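Local coordinates for protein BRIC1 (Synthetic construct, PDB 6FF6) that serves as a computationally designed, all-helical repeat protein with a novel corrugated architecture and probably has no natural biological role, at residues D36-L41 with L104-K109; Q124-A129 with G173-T178; K139-L144 with N159-A164; Q181-L186 with Y236-L241. All coordinates share one frame; numbering follows the deposited sequence.

Contact 1 (D36-L41 with L104-K109); sequences DMEQHL and LFLELK
K109 reaches across to M37, L41 and E38, its aliphatic part lying on apolar groups and its ammonium ending at a carboxylate. At the root, CB of K109 lies 3.8 Å from CE of M37 and 3.9 Å from CD1 of L41. The next carbon, CG, meets the same M37 methyl, the two side chains sliding past each other in opposite directions. CG stands anti to the backbone N (chi1 177°), and bends at the three later torsions bring the chain round to E38, whose OE1 already lies 3.4 Å from CD of K109. At the tip NZ donates to E38 OE1 in a salt bridge of 2.8 Å, and OE1 accepts through its anti lone pair, the one turned away from OE2; L34 O adds a weak hydrogen bond. Were E38 an alanine, the ammonium of K109 would probably lose its charged mate and keep the weak bond to L34 O. Beside the salt bridge L41 packs across the seam: its CD2 touches F105 CB at 3.5 Å, while its CB meets L106 CD2 at 3.9 Å. Helices 23-42 and 99-121 run antiparallel here (176°), segment axes 10.4 Å apart, consistent with an Hpt-like helical bundle. Helix 74-92 supplies M83 to both M37 and F105, helix 51-71 packs A60 on M37 and I57 on L41, and L104 and L108 face the second subunit.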
# COMPACT_ATOMS: atom_id res chain seq x y z
N ASP A 36 7.56 0.73 -26.23
CA ASP A 36 8.63 1.40 -26.95
C ASP A 36 9.97 0.80 -26.59
O ASP A 36 10.73 0.45 -27.49
CB ASP A 36 8.61 2.90 -26.64
CG ASP A 36 7.49 3.67 -27.32
OD1 ASP A 36 6.79 3.08 -28.21
OD2 ASP A 36 7.30 4.87 -26.99
N MET A 37 10.23 0.63 -25.27
CA MET A 37 11.43 0.02 -24.72
C MET A 37 11.67 -1.34 -25.31
O MET A 37 12.80 -1.64 -25.70
CB MET A 37 11.28 -0.16 -23.21
CG MET A 37 11.75 1.00 -22.42
SD MET A 37 12.07 0.53 -20.71
CE MET A 37 13.00 -0.94 -20.98
N GLU A 38 10.59 -2.16 -25.37
CA GLU A 38 10.62 -3.52 -25.93
C GLU A 38 11.13 -3.52 -27.40
O GLU A 38 12.00 -4.32 -27.76
CB GLU A 38 9.20 -4.11 -25.85
CG GLU A 38 9.03 -5.44 -26.57
CD GLU A 38 9.27 -6.70 -25.77
OE1 GLU A 38 8.90 -6.75 -24.58
OE2 GLU A 38 9.82 -7.66 -26.36
N GLN A 39 10.58 -2.62 -28.23
CA GLN A 39 10.98 -2.53 -29.61
C GLN A 39 12.43 -2.08 -29.76
O GLN A 39 13.16 -2.66 -30.57
CB GLN A 39 10.01 -1.64 -30.40
CG GLN A 39 10.24 -1.69 -31.92
CD GLN A 39 9.91 -3.02 -32.58
OE1 GLN A 39 8.77 -3.50 -32.52
NE2 GLN A 39 10.89 -3.64 -33.25
N HIS A 40 12.85 -1.06 -28.97
CA HIS A 40 14.23 -0.56 -29.01
C HIS A 40 15.21 -1.64 -28.54
O HIS A 40 16.26 -1.77 -29.11
CB HIS A 40 14.41 0.71 -28.16
CG HIS A 40 13.62 1.88 -28.62
ND1 HIS A 40 13.64 2.31 -29.96
CD2 HIS A 40 12.81 2.70 -27.91
CE1 HIS A 40 12.85 3.37 -30.01
NE2 HIS A 40 12.32 3.64 -28.81
N LEU A 41 14.86 -2.40 -27.52
CA LEU A 41 15.72 -3.47 -27.03
C LEU A 41 15.91 -4.54 -28.11
O LEU A 41 17.02 -5.05 -28.29
CB LEU A 41 15.14 -4.11 -25.77
CG LEU A 41 15.38 -3.36 -24.48
CD1 LEU A 41 14.45 -3.86 -23.38
CD2 LEU A 41 16.84 -3.41 -24.07
N LEU A 104 18.91 -10.16 -20.54
CA LEU A 104 18.78 -9.66 -19.17
C LEU A 104 17.98 -8.35 -19.17
O LEU A 104 17.10 -8.17 -18.33
CB LEU A 104 20.16 -9.40 -18.57
CG LEU A 104 20.50 -10.11 -17.30
CD1 LEU A 104 21.98 -10.03 -17.06
CD2 LEU A 104 19.74 -9.51 -16.12
N PHE A 105 18.27 -7.45 -20.15
CA PHE A 105 17.58 -6.19 -20.34
C PHE A 105 16.12 -6.45 -20.62
O PHE A 105 15.26 -5.73 -20.12
CB PHE A 105 18.21 -5.39 -21.49
CG PHE A 105 19.44 -4.58 -21.14
CD1 PHE A 105 19.50 -3.85 -19.97
CD2 PHE A 105 20.51 -4.52 -22.02
CE1 PHE A 105 20.63 -3.08 -19.68
CE2 PHE A 105 21.64 -3.75 -21.71
CZ PHE A 105 21.71 -3.07 -20.52
N LEU A 106 15.82 -7.51 -21.37
CA LEU A 106 14.42 -7.83 -21.65
C LEU A 106 13.71 -8.29 -20.40
O LEU A 106 12.59 -7.88 -20.14
CB LEU A 106 14.28 -8.85 -22.81
CG LEU A 106 14.64 -8.30 -24.17
CD1 LEU A 106 15.08 -9.39 -25.09
CD2 LEU A 106 13.51 -7.45 -24.75
N GLU A 107 14.40 -9.06 -19.57
CA GLU A 107 13.86 -9.55 -18.31
C GLU A 107 13.64 -8.41 -17.32
O GLU A 107 12.66 -8.43 -16.58
CB GLU A 107 14.77 -10.63 -17.74
CG GLU A 107 14.70 -11.91 -18.55
CD GLU A 107 15.17 -13.18 -17.85
OE1 GLU A 107 16.39 -13.29 -17.56
OE2 GLU A 107 14.32 -14.06 -17.61
N LEU A 108 14.51 -7.40 -17.32
CA LEU A 108 14.39 -6.22 -16.46
C LEU A 108 13.19 -5.39 -16.91
O LEU A 108 12.45 -4.88 -16.06
CB LEU A 108 15.68 -5.37 -16.52
CG LEU A 108 16.93 -5.98 -15.84
CD1 LEU A 108 18.11 -5.10 -15.99
CD2 LEU A 108 16.69 -6.17 -14.35
N LYS A 109 12.99 -5.27 -18.25
CA LYS A 109 11.85 -4.61 -18.88
C LYS A 109 10.58 -5.38 -18.45
O LYS A 109 9.59 -4.76 -18.08
CB LYS A 109 11.99 -4.59 -20.43
CG LYS A 109 10.80 -3.98 -21.15
CD LYS A 109 9.78 -5.05 -21.71
CE LYS A 109 8.35 -4.56 -21.70
NZ LYS A 109 7.58 -4.94 -22.91

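Contact 2 (Q124-A129 with G173-T178); sequences QSFYQA and GTFGFT
F175 pushes its ring between F126 and Y127, and these three aromatics make the tight part of the contact. The ring's CD1 edge is directed at one face of Y127, an edge-to-face pair with centroids 4.7 Å apart and planes at 62°; CD1 stands 3.5 Å from Y127 CE1. On F126 the same ring leans obliquely, planes at 37°, with its CZ over the rim of one face, 3.5 Å from F126 CE2. With CG anti to the backbone N (chi1 -172°), the F126 ring swings over to F175. Beyond Y127 the packing thins: F177 offers CZ alone, 3.9 Å from Y127 CE2, and its ring has F175 CB over the centre of one face and Y223 stacked on it. The loose border is T174, whose CG2 lies 4.3 Å from F126 CE2, at the edge of that ring. No hydrogen bond crosses, and on the solvent side Q124 and Q128 share a weak one of their own. Y118 of the second subunit packs on F126. F126, Y127 and F175 form an aromatic cluster at the start of helix 125-146, facing the Schellman motif at G176 that ends helix 155-174; F177 follows at the N-cap position of helix 178-196.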
# COMPACT_ATOMS: atom_id res chain seq x y z
N GLN A 124 -9.09 -6.64 -4.34
CA GLN A 124 -9.83 -7.72 -3.66
C GLN A 124 -9.86 -7.55 -2.17
O GLN A 124 -10.92 -7.25 -1.65
CB GLN A 124 -9.41 -9.15 -4.05
CG GLN A 124 -10.35 -9.81 -5.08
CD GLN A 124 -11.84 -9.52 -4.90
OE1 GLN A 124 -12.50 -8.95 -5.80
NE2 GLN A 124 -12.39 -9.90 -3.75
N SER A 125 -8.70 -7.71 -1.50
CA SER A 125 -8.54 -7.51 -0.07
C SER A 125 -8.83 -6.02 0.16
O SER A 125 -9.49 -5.65 1.13
CB SER A 125 -7.11 -7.84 0.35
OG SER A 125 -6.15 -7.03 -0.29
N PHE A 126 -8.41 -5.20 -0.83
CA PHE A 126 -8.60 -3.76 -0.86
C PHE A 126 -10.07 -3.37 -1.11
O PHE A 126 -10.57 -2.44 -0.48
CB PHE A 126 -7.62 -3.11 -1.87
CG PHE A 126 -7.64 -1.59 -1.80
CD1 PHE A 126 -7.64 -0.93 -0.58
CD2 PHE A 126 -7.71 -0.84 -2.97
CE1 PHE A 126 -7.71 0.47 -0.52
CE2 PHE A 126 -7.77 0.56 -2.91
CZ PHE A 126 -7.77 1.21 -1.68
N TYR A 127 -10.77 -4.11 -2.00
CA TYR A 127 -12.19 -3.86 -2.31
C TYR A 127 -13.03 -4.22 -1.12
O TYR A 127 -13.93 -3.46 -0.77
CB TYR A 127 -12.64 -4.71 -3.51
CG TYR A 127 -12.56 -4.02 -4.86
CD1 TYR A 127 -11.34 -3.73 -5.44
CD2 TYR A 127 -13.72 -3.73 -5.58
CE1 TYR A 127 -11.26 -3.13 -6.70
CE2 TYR A 127 -13.65 -3.12 -6.84
CZ TYR A 127 -12.42 -2.83 -7.40
OH TYR A 127 -12.32 -2.27 -8.65
N GLN A 128 -12.74 -5.37 -0.49
CA GLN A 128 -13.46 -5.89 0.66
C GLN A 128 -13.37 -4.99 1.89
O GLN A 128 -14.40 -4.76 2.54
CB GLN A 128 -13.01 -7.31 0.96
CG GLN A 128 -14.06 -8.36 0.56
CD GLN A 128 -14.76 -8.16 -0.77
OE1 GLN A 128 -14.13 -8.04 -1.83
NE2 GLN A 128 -16.08 -8.14 -0.74
N ALA A 129 -12.17 -4.43 2.15
CA ALA A 129 -11.94 -3.49 3.24
C ALA A 129 -12.80 -2.26 2.99
O ALA A 129 -13.49 -1.82 3.89
CB ALA A 129 -10.47 -3.12 3.31
N GLY A 173 -14.40 7.44 -5.81
CA GLY A 173 -13.58 8.05 -6.85
C GLY A 173 -12.37 7.18 -7.11
O GLY A 173 -12.03 6.92 -8.27
N THR A 174 -11.76 6.65 -6.02
CA THR A 174 -10.62 5.74 -6.09
C THR A 174 -10.94 4.51 -6.93
O THR A 174 -10.11 4.12 -7.75
CB THR A 174 -10.14 5.37 -4.69
OG1 THR A 174 -9.66 6.54 -4.03
CG2 THR A 174 -9.07 4.27 -4.70
N PHE A 175 -12.11 3.90 -6.75
CA PHE A 175 -12.46 2.70 -7.51
C PHE A 175 -13.23 2.95 -8.83
O PHE A 175 -13.62 1.99 -9.50
CB PHE A 175 -13.23 1.73 -6.62
CG PHE A 175 -12.51 1.26 -5.38
CD1 PHE A 175 -11.65 0.16 -5.43
CD2 PHE A 175 -12.75 1.85 -4.15
CE1 PHE A 175 -11.02 -0.30 -4.27
CE2 PHE A 175 -12.08 1.41 -3.01
CZ PHE A 175 -11.23 0.33 -3.07
N GLY A 176 -13.41 4.21 -9.22
CA GLY A 176 -14.11 4.54 -10.46
C GLY A 176 -15.62 4.35 -10.41
O GLY A 176 -16.28 4.25 -11.46
N PHE A 177 -16.18 4.29 -9.18
CA PHE A 177 -17.61 4.12 -8.96
C PHE A 177 -18.26 5.49 -9.18
O PHE A 177 -18.57 6.20 -8.23
CB PHE A 177 -17.88 3.55 -7.55
CG PHE A 177 -17.29 2.20 -7.18
CD1 PHE A 177 -17.14 1.19 -8.13
CD2 PHE A 177 -16.98 1.90 -5.85
CE1 PHE A 177 -16.64 -0.06 -7.77
CE2 PHE A 177 -16.47 0.64 -5.50
CZ PHE A 177 -16.30 -0.33 -6.46
N THR A 178 -18.40 5.88 -10.46
CA THR A 178 -18.94 7.18 -10.89
C THR A 178 -20.34 7.46 -10.31
O THR A 178 -20.54 8.54 -9.77
CB THR A 178 -18.88 7.27 -12.43
OG1 THR A 178 -17.52 7.37 -12.84
CG2 THR A 178 -19.67 8.45 -13.00

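Contact 3 (K139-L144 with N159-A164); sequences KVMEQL and NAIFRA
M141 and L144 meet A160, I161 and A164 with no flat group between them; the ring of F162 is turned to the other side of its helix, where R195 makes a cation-pi contact with it. Across the seam everything is apolar. I161 sits between the two larger residues of the opposite helix: CG1 and CD1 pass alongside L144, with CG1 3.6 Å from L144 CB, while CG2 meets the M141 methyl, CE, at 3.9 Å. The two branches divide this way because CG1 is anti to the carbonyl carbon (chi1 -59°) and CG2 is anti to the backbone N. The alanines receive the other atoms: A164 CB lies 3.6 Å from M141 CG, and A160 CB touches L144 CD1 at the same distance. With A160 and A164 at the interface, the segment axes approach to 9.4 Å and cross at -152°. An alanine in place of I161 is likely to open a gap between M141 and L144, leaving the methionine methyl freer to turn. Helices 125-146 and 155-174 form an antiparallel pair; helix 178-196 covers it with M187 on M141 and L191 on I161, while L104 of the second subunit packs on V140.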
# COMPACT_ATOMS: atom_id res chain seq x y z
N LYS A 139 -24.21 3.34 8.18
CA LYS A 139 -24.94 3.11 9.44
C LYS A 139 -24.75 4.30 10.37
O LYS A 139 -25.73 4.79 10.95
CB LYS A 139 -24.49 1.82 10.12
CG LYS A 139 -25.12 0.56 9.53
CD LYS A 139 -24.79 -0.67 10.37
CE LYS A 139 -25.34 -1.94 9.77
NZ LYS A 139 -25.14 -3.11 10.68
N VAL A 140 -23.51 4.79 10.47
CA VAL A 140 -23.20 5.95 11.30
C VAL A 140 -23.99 7.19 10.80
O VAL A 140 -24.66 7.85 11.61
CB VAL A 140 -21.68 6.19 11.42
CG1 VAL A 140 -21.38 7.48 12.19
CG2 VAL A 140 -20.99 5.00 12.09
N MET A 141 -23.94 7.45 9.46
CA MET A 141 -24.63 8.55 8.78
C MET A 141 -26.11 8.51 9.08
O MET A 141 -26.68 9.53 9.49
CB MET A 141 -24.42 8.44 7.26
CG MET A 141 -23.13 9.04 6.78
SD MET A 141 -22.89 8.86 4.97
CE MET A 141 -23.79 10.25 4.38
N GLU A 142 -26.72 7.30 8.90
CA GLU A 142 -28.13 7.00 9.13
C GLU A 142 -28.59 7.46 10.50
O GLU A 142 -29.56 8.22 10.62
CB GLU A 142 -28.38 5.49 8.98
CG GLU A 142 -29.85 5.12 9.00
CD GLU A 142 -30.07 3.63 8.93
OE1 GLU A 142 -29.69 2.93 9.90
OE2 GLU A 142 -30.63 3.15 7.91
N GLN A 143 -27.88 7.01 11.54
CA GLN A 143 -28.20 7.30 12.92
C GLN A 143 -28.02 8.77 13.29
O GLN A 143 -28.90 9.31 13.97
CB GLN A 143 -27.41 6.38 13.84
CG GLN A 143 -27.81 4.90 13.66
CD GLN A 143 -29.27 4.61 13.95
OE1 GLN A 143 -30.09 4.54 13.03
NE2 GLN A 143 -29.61 4.44 15.22
N LEU A 144 -26.93 9.42 12.82
CA LEU A 144 -26.70 10.85 13.08
C LEU A 144 -27.76 11.75 12.41
O LEU A 144 -28.13 12.79 12.98
CB LEU A 144 -25.30 11.29 12.65
CG LEU A 144 -24.12 10.75 13.42
CD1 LEU A 144 -22.82 11.07 12.70
CD2 LEU A 144 -24.10 11.29 14.85
N ASN A 159 -20.87 17.94 10.84
CA ASN A 159 -19.50 17.81 10.39
C ASN A 159 -19.16 16.30 10.22
O ASN A 159 -18.48 15.95 9.25
CB ASN A 159 -18.55 18.48 11.37
CG ASN A 159 -17.14 18.54 10.86
OD1 ASN A 159 -16.81 19.32 9.96
ND2 ASN A 159 -16.26 17.73 11.44
N ALA A 160 -19.67 15.42 11.12
CA ALA A 160 -19.46 13.97 11.07
C ALA A 160 -20.13 13.31 9.83
O ALA A 160 -19.50 12.50 9.14
CB ALA A 160 -19.98 13.33 12.35
N ILE A 161 -21.41 13.65 9.56
CA ILE A 161 -22.14 13.10 8.43
C ILE A 161 -21.40 13.55 7.19
O ILE A 161 -21.17 12.72 6.31
CB ILE A 161 -23.63 13.52 8.41
CG1 ILE A 161 -24.36 13.07 9.70
CG2 ILE A 161 -24.35 12.95 7.17
CD1 ILE A 161 -25.59 13.92 10.08
N PHE A 162 -20.97 14.83 7.17
CA PHE A 162 -20.22 15.41 6.05
C PHE A 162 -18.96 14.63 5.74
O PHE A 162 -18.74 14.28 4.58
CB PHE A 162 -19.86 16.88 6.32
CG PHE A 162 -18.91 17.50 5.32
CD1 PHE A 162 -19.38 18.02 4.12
CD2 PHE A 162 -17.54 17.56 5.57
CE1 PHE A 162 -18.50 18.58 3.19
CE2 PHE A 162 -16.66 18.12 4.64
CZ PHE A 162 -17.14 18.63 3.46
N ARG A 163 -18.12 14.38 6.76
CA ARG A 163 -16.86 13.67 6.58
C ARG A 163 -17.06 12.23 6.15
O ARG A 163 -16.31 11.76 5.30
CB ARG A 163 -15.97 13.78 7.82
CG ARG A 163 -15.48 15.20 8.17
CD ARG A 163 -14.65 15.87 7.08
NE ARG A 163 -13.29 15.35 7.01
CZ ARG A 163 -12.28 16.00 6.44
NH1 ARG A 163 -12.47 17.19 5.89
NH2 ARG A 163 -11.06 15.46 6.42
N ALA A 164 -18.10 11.54 6.70
CA ALA A 164 -18.42 10.16 6.31
C ALA A 164 -18.80 10.13 4.81
O ALA A 164 -18.31 9.29 4.05
CB ALA A 164 -19.55 9.61 7.16

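Contact 4 (Q181-L186 with Y236-L241); sequences QETTHL and YICNAL
T183 and L186 face I237, C238 and L241 in a near-parallel pair, by which the C-terminal helix 231-247 packs on helix 178-196 of the all-helical, Hpt-like bundle; the segments are only 19° from parallel, with axes 9.9 Å apart. Apolar contacts do most of the work. L186 lays CD1 against C238, 3.6 Å from the thiol sulfur SG and nearly as close to CB, and its own CB lies 3.6 Å from CD1 of L241. One turn before L186, T183 sets its CG2 against CG2 of I237, 3.7 Å away, their side chains crossing at about a right angle. T183 CG2, anti to the backbone N, is turned to I237, and OG1 lies beside that nitrogen. Polar bonding does not cross the seam: no hydrogen bond joins the two segments, and T183 OG1 is paired with I179 O in its own helix and with Q219 NE2 on helix 203-224. That third helix also supports the pair apolarly, bringing M216 to T183 and T212 to both I237 and L241. A last kind of contact sets a methyl against the backbone: CD1 of L241 lies 3.6 Å from the carbonyl oxygen T183 O.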
# COMPACT_ATOMS: atom_id res chain seq x y z
N GLN A 181 -20.12 7.93 -6.42
CA GLN A 181 -19.38 9.15 -6.17
C GLN A 181 -20.26 10.34 -6.35
O GLN A 181 -20.31 11.17 -5.46
CB GLN A 181 -18.16 9.24 -7.08
CG GLN A 181 -17.24 10.39 -6.75
CD GLN A 181 -16.20 10.62 -7.82
OE1 GLN A 181 -16.46 10.42 -9.02
NE2 GLN A 181 -15.03 11.08 -7.41
N GLU A 182 -20.99 10.40 -7.47
CA GLU A 182 -21.88 11.50 -7.78
C GLU A 182 -22.99 11.68 -6.76
O GLU A 182 -23.22 12.81 -6.33
CB GLU A 182 -22.44 11.37 -9.19
CG GLU A 182 -21.39 11.64 -10.27
CD GLU A 182 -20.56 12.89 -10.04
OE1 GLU A 182 -19.43 12.76 -9.51
OE2 GLU A 182 -21.06 14.00 -10.34
N THR A 183 -23.66 10.57 -6.34
CA THR A 183 -24.73 10.58 -5.36
C THR A 183 -24.25 11.16 -4.05
O THR A 183 -24.89 12.06 -3.51
CB THR A 183 -25.34 9.19 -5.17
OG1 THR A 183 -25.76 8.71 -6.44
CG2 THR A 183 -26.53 9.19 -4.24
N THR A 184 -23.11 10.65 -3.55
CA THR A 184 -22.47 11.10 -2.32
C THR A 184 -22.00 12.55 -2.43
O THR A 184 -22.16 13.30 -1.48
CB THR A 184 -21.33 10.19 -1.94
OG1 THR A 184 -20.52 9.96 -3.08
CG2 THR A 184 -21.77 8.89 -1.36
N HIS A 185 -21.46 12.96 -3.60
CA HIS A 185 -21.00 14.33 -3.80
C HIS A 185 -22.12 15.34 -3.68
O HIS A 185 -21.94 16.38 -3.03
CB HIS A 185 -20.30 14.53 -5.15
CG HIS A 185 -19.33 15.68 -5.15
ND1 HIS A 185 -19.09 16.45 -4.01
CD2 HIS A 185 -18.49 16.10 -6.13
CE1 HIS A 185 -18.15 17.32 -4.34
NE2 HIS A 185 -17.76 17.15 -5.61
N LEU A 186 -23.28 15.06 -4.31
CA LEU A 186 -24.43 15.93 -4.24
C LEU A 186 -24.94 16.10 -2.81
O LEU A 186 -25.28 17.21 -2.43
CB LEU A 186 -25.55 15.44 -5.15
CG LEU A 186 -25.31 15.65 -6.63
CD1 LEU A 186 -26.34 14.92 -7.43
CD2 LEU A 186 -25.34 17.12 -7.00
N TYR A 236 -33.30 9.65 -10.18
CA TYR A 236 -34.32 10.07 -9.22
C TYR A 236 -33.66 10.85 -8.06
O TYR A 236 -34.04 12.00 -7.82
CB TYR A 236 -35.13 8.85 -8.72
CG TYR A 236 -35.89 9.10 -7.44
CD1 TYR A 236 -37.11 9.79 -7.45
CD2 TYR A 236 -35.39 8.69 -6.21
CE1 TYR A 236 -37.79 10.07 -6.26
CE2 TYR A 236 -36.06 8.96 -5.02
CZ TYR A 236 -37.26 9.65 -5.05
OH TYR A 236 -37.91 9.90 -3.86
N ILE A 237 -32.65 10.25 -7.40
CA ILE A 237 -32.00 10.87 -6.25
C ILE A 237 -31.20 12.11 -6.63
O ILE A 237 -31.16 13.06 -5.85
CB ILE A 237 -31.17 9.86 -5.41
CG1 ILE A 237 -31.07 10.32 -3.95
CG2 ILE A 237 -29.82 9.51 -6.01
CD1 ILE A 237 -32.41 10.24 -3.18
N CYS A 238 -30.58 12.13 -7.81
CA CYS A 238 -29.83 13.30 -8.21
C CYS A 238 -30.75 14.47 -8.54
O CYS A 238 -30.41 15.60 -8.19
CB CYS A 238 -28.87 12.97 -9.35
SG CYS A 238 -27.52 11.85 -8.86
N ASN A 239 -31.94 14.19 -9.11
CA ASN A 239 -32.92 15.27 -9.33
C ASN A 239 -33.38 15.80 -7.96
O ASN A 239 -33.41 17.01 -7.77
CB ASN A 239 -34.15 14.78 -10.12
CG ASN A 239 -33.97 14.47 -11.59
OD1 ASN A 239 -33.05 14.96 -12.27
ND2 ASN A 239 -34.88 13.66 -12.10
N ALA A 240 -33.73 14.90 -7.03
CA ALA A 240 -34.17 15.25 -5.69
C ALA A 240 -33.12 16.04 -4.91
O ALA A 240 -33.50 16.99 -4.23
CB ALA A 240 -34.56 13.99 -4.94
N LEU A 241 -31.81 15.66 -5.01
CA LEU A 241 -30.71 16.36 -4.31
C LEU A 241 -30.47 17.75 -4.88
O LEU A 241 -30.23 18.69 -4.12
CB LEU A 241 -29.41 15.54 -4.31
CG LEU A 241 -29.40 14.24 -3.47
CD1 LEU A 241 -28.19 13.41 -3.77
CD2 LEU A 241 -29.49 14.51 -1.98

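Overall arrangement
Contacts 1, 3 and 4 are buried, whereas contact 2 lies at the surface, its centre about 9 Å from the centre of the chain. Contacts 2 and 3 join the same two helices, 125-146 and 155-174, one near an end with aromatic rings and the other farther along with apolar chains and alanines; their centres are about 20 Å apart. Contact 1, in the other half, alone adds a salt bridge across its seam, and its centre lies about 51 Å from that of contact 3. Contact 4 runs near-parallel instead of antiparallel and touches contact 2 where G173 CA meets Q181 NE2. The second subunit reaches contacts 1, 2 and 3, but not the segments of contact 4.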